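Local coordinates for protein Chymotrypsin/elastase isoinhibitor 1 (Ascaris suum, PDB 1EAI) that inhibits chymotrypsin- and elastase-type serine proteinases and so defends the parasitic worm against the proteinases of its host, at residues G16-C21 with M46-D51. Numbering follows the deposited sequence.
Sequences GCEMKC and MRRTND
Two backbone hydrogen bonds join Arg48 to the residues flanking Lys20: Arg48 N donates to Met19 O (3.1 Å), and Arg48 O accepts from Cys21 N (3.3 Å). This is the pattern of a parallel bridge, limited to the single pair Lys20–Arg48, and it ties a segment without regular structure to strand 46-48, whose antiparallel partner is strand 54-56. The bend at chi2 (-88°) brings Lys20 CD to 3.8 Å from Arg48 O; beyond it the chain is extended, and NZ makes a weak hydrogen bond to Thr49 O.

Charge pairing joins Glu18 and Arg48. Arg48 grips Glu18 side-on, Arg48 NE to Glu18 OE1 and Arg48 NH2 to Glu18 OE2, each at 3.2 Å. Both oxygens lie close to the guanidinium plane, but the carboxylate is turned 48° from it: OE2 is met on its syn side, OE1 from above the carboxylate plane. Glu18 OE2 also accepts from Cys40 N, and Arg48 NH2 also forms a salt bridge with Glu9.

Packing centres on Met19 and Arg47, whose side chains lie alongside and point the same way. Met19 SD sits 4.1 Å above the Arg47 guanidinium plane, offset toward the rim, and Met19 CE comes within 3.7 Å of Arg47 NH1. A bend at chi2 (-75°) lays Arg47 CD against Met19 O, while NE bonds back to Met46 O.

In this disulfide-rich TIL domain, where Cys21 pairs with Cys60, the pairing with Arg48 and the bond from Cys40 N would favour the ionised form of Glu18, and the two-point grip limits rotation of its carboxylate.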
loop_
_atom_site.group_PDB
_atom_site.type_symbol
_atom_site.label_atom_id
_atom_site.label_comp_id
_atom_site.label_asym_id
_atom_site.label_seq_id
_atom_site.Cartn_x
_atom_site.Cartn_y
_atom_site.Cartn_z
ATOM N N GLY C 16 -8.903 5.721 9.133
ATOM C CA GLY C 16 -9.107 7.024 8.469
ATOM C C GLY C 16 -7.813 7.817 8.344
ATOM O O GLY C 16 -6.866 7.234 7.926
ATOM N N CYS C 17 -7.735 9.147 8.605
ATOM C CA CYS C 17 -6.449 9.833 8.493
ATOM C C CYS C 17 -5.915 10.260 9.849
ATOM O O CYS C 17 -6.680 10.470 10.758
ATOM C CB CYS C 17 -6.482 11.048 7.535
ATOM S SG CYS C 17 -7.305 10.731 5.944
ATOM N N GLU C 18 -4.602 10.309 9.965
ATOM C CA GLU C 18 -3.742 10.668 11.080
ATOM C C GLU C 18 -3.092 12.060 10.885
ATOM O O GLU C 18 -2.860 12.516 9.736
ATOM C CB GLU C 18 -2.642 9.582 11.296
ATOM C CG GLU C 18 -3.062 8.142 11.711
ATOM C CD GLU C 18 -1.900 7.302 12.248
ATOM O OE1 GLU C 18 -0.744 7.474 11.926
ATOM O OE2 GLU C 18 -2.175 6.331 13.092
ATOM N N MET C 19 -2.725 12.816 11.988
ATOM C CA MET C 19 -2.133 14.166 11.844
ATOM C C MET C 19 -0.844 14.322 12.679
ATOM O O MET C 19 -0.801 13.774 13.807
ATOM C CB MET C 19 -3.104 15.220 12.389
ATOM C CG MET C 19 -4.389 15.436 11.574
ATOM S SD MET C 19 -5.625 16.570 12.322
ATOM C CE MET C 19 -4.739 18.143 12.099
ATOM N N LYS C 20 0.228 14.957 12.145
ATOM C CA LYS C 20 1.409 15.151 13.009
ATOM C C LYS C 20 1.204 16.443 13.833
ATOM O O LYS C 20 0.340 17.281 13.515
ATOM C CB LYS C 20 2.610 15.604 12.230
ATOM C CG LYS C 20 3.215 14.659 11.242
ATOM C CD LYS C 20 4.253 13.758 11.858
ATOM C CE LYS C 20 5.057 12.956 10.827
ATOM N NZ LYS C 20 5.896 11.818 11.371
ATOM N N CYS C 21 2.035 16.683 14.862
ATOM C CA CYS C 21 1.906 17.960 15.576
ATOM C C CYS C 21 2.194 19.071 14.580
ATOM O O CYS C 21 3.247 19.002 13.923
ATOM C CB CYS C 21 2.991 18.124 16.652
ATOM S SG CYS C 21 2.810 17.192 18.163
ATOM N N MET C 46 -5.543 12.908 19.764
ATOM C CA MET C 46 -4.153 12.434 19.691
ATOM C C MET C 46 -3.371 12.930 18.457
ATOM O O MET C 46 -3.934 13.206 17.381
ATOM C CB MET C 46 -4.155 10.878 19.776
ATOM C CG MET C 46 -4.990 10.317 20.928
ATOM S SD MET C 46 -4.247 10.571 22.580
ATOM C CE MET C 46 -5.527 9.930 23.664
ATOM N N ARG C 47 -2.048 12.951 18.503
ATOM C CA ARG C 47 -1.230 13.339 17.311
ATOM C C ARG C 47 0.059 12.483 17.252
ATOM O O ARG C 47 0.454 11.898 18.274
ATOM C CB ARG C 47 -0.669 14.776 17.381
ATOM C CG ARG C 47 -1.603 15.966 17.342
ATOM C CD ARG C 47 -2.160 16.253 15.951
ATOM N NE ARG C 47 -3.510 16.273 16.337
ATOM C CZ ARG C 47 -4.362 17.223 16.317
ATOM N NH1 ARG C 47 -4.068 18.343 15.722
ATOM N NH2 ARG C 47 -5.538 16.967 16.889
ATOM N N ARG C 48 0.715 12.413 16.089
ATOM C CA ARG C 48 2.001 11.667 15.923
ATOM C C ARG C 48 3.261 12.566 16.057
ATOM O O ARG C 48 3.264 13.703 15.535
ATOM C CB ARG C 48 2.120 11.032 14.523
ATOM C CG ARG C 48 1.307 9.755 14.292
ATOM C CD ARG C 48 1.823 8.443 14.899
ATOM N NE ARG C 48 0.901 7.321 14.665
ATOM C CZ ARG C 48 0.918 6.179 15.358
ATOM N NH1 ARG C 48 1.818 6.000 16.345
ATOM N NH2 ARG C 48 0.046 5.193 15.054
ATOM N N THR C 49 4.326 12.052 16.721
ATOM C CA THR C 49 5.627 12.713 16.803
ATOM C C THR C 49 6.458 12.438 15.542
ATOM O O THR C 49 6.067 11.654 14.688
ATOM C CB THR C 49 6.431 12.344 18.057
ATOM O OG1 THR C 49 6.971 11.016 18.040
ATOM C CG2 THR C 49 5.486 12.437 19.235
ATOM N N ASN C 50 7.666 13.009 15.458
ATOM C CA ASN C 50 8.542 12.814 14.296
ATOM C C ASN C 50 9.174 11.453 14.126
ATOM O O ASN C 50 9.566 11.093 13.055
ATOM C CB ASN C 50 9.570 13.952 14.138
ATOM C CG ASN C 50 8.854 15.273 13.807
ATOM O OD1 ASN C 50 8.029 15.361 12.862
ATOM N ND2 ASN C 50 9.100 16.306 14.633
ATOM N N ASP C 51 9.280 10.847 15.257
ATOM C CA ASP C 51 9.750 9.609 15.791
ATOM C C ASP C 51 8.670 8.516 15.765
ATOM O O ASP C 51 8.885 7.411 16.197
ATOM C CB ASP C 51 9.515 10.221 17.166
ATOM C CG ASP C 51 10.342 9.814 18.302
ATOM O OD1 ASP C 51 11.370 9.153 18.210
ATOM O OD2 ASP C 51 9.813 10.338 19.399
#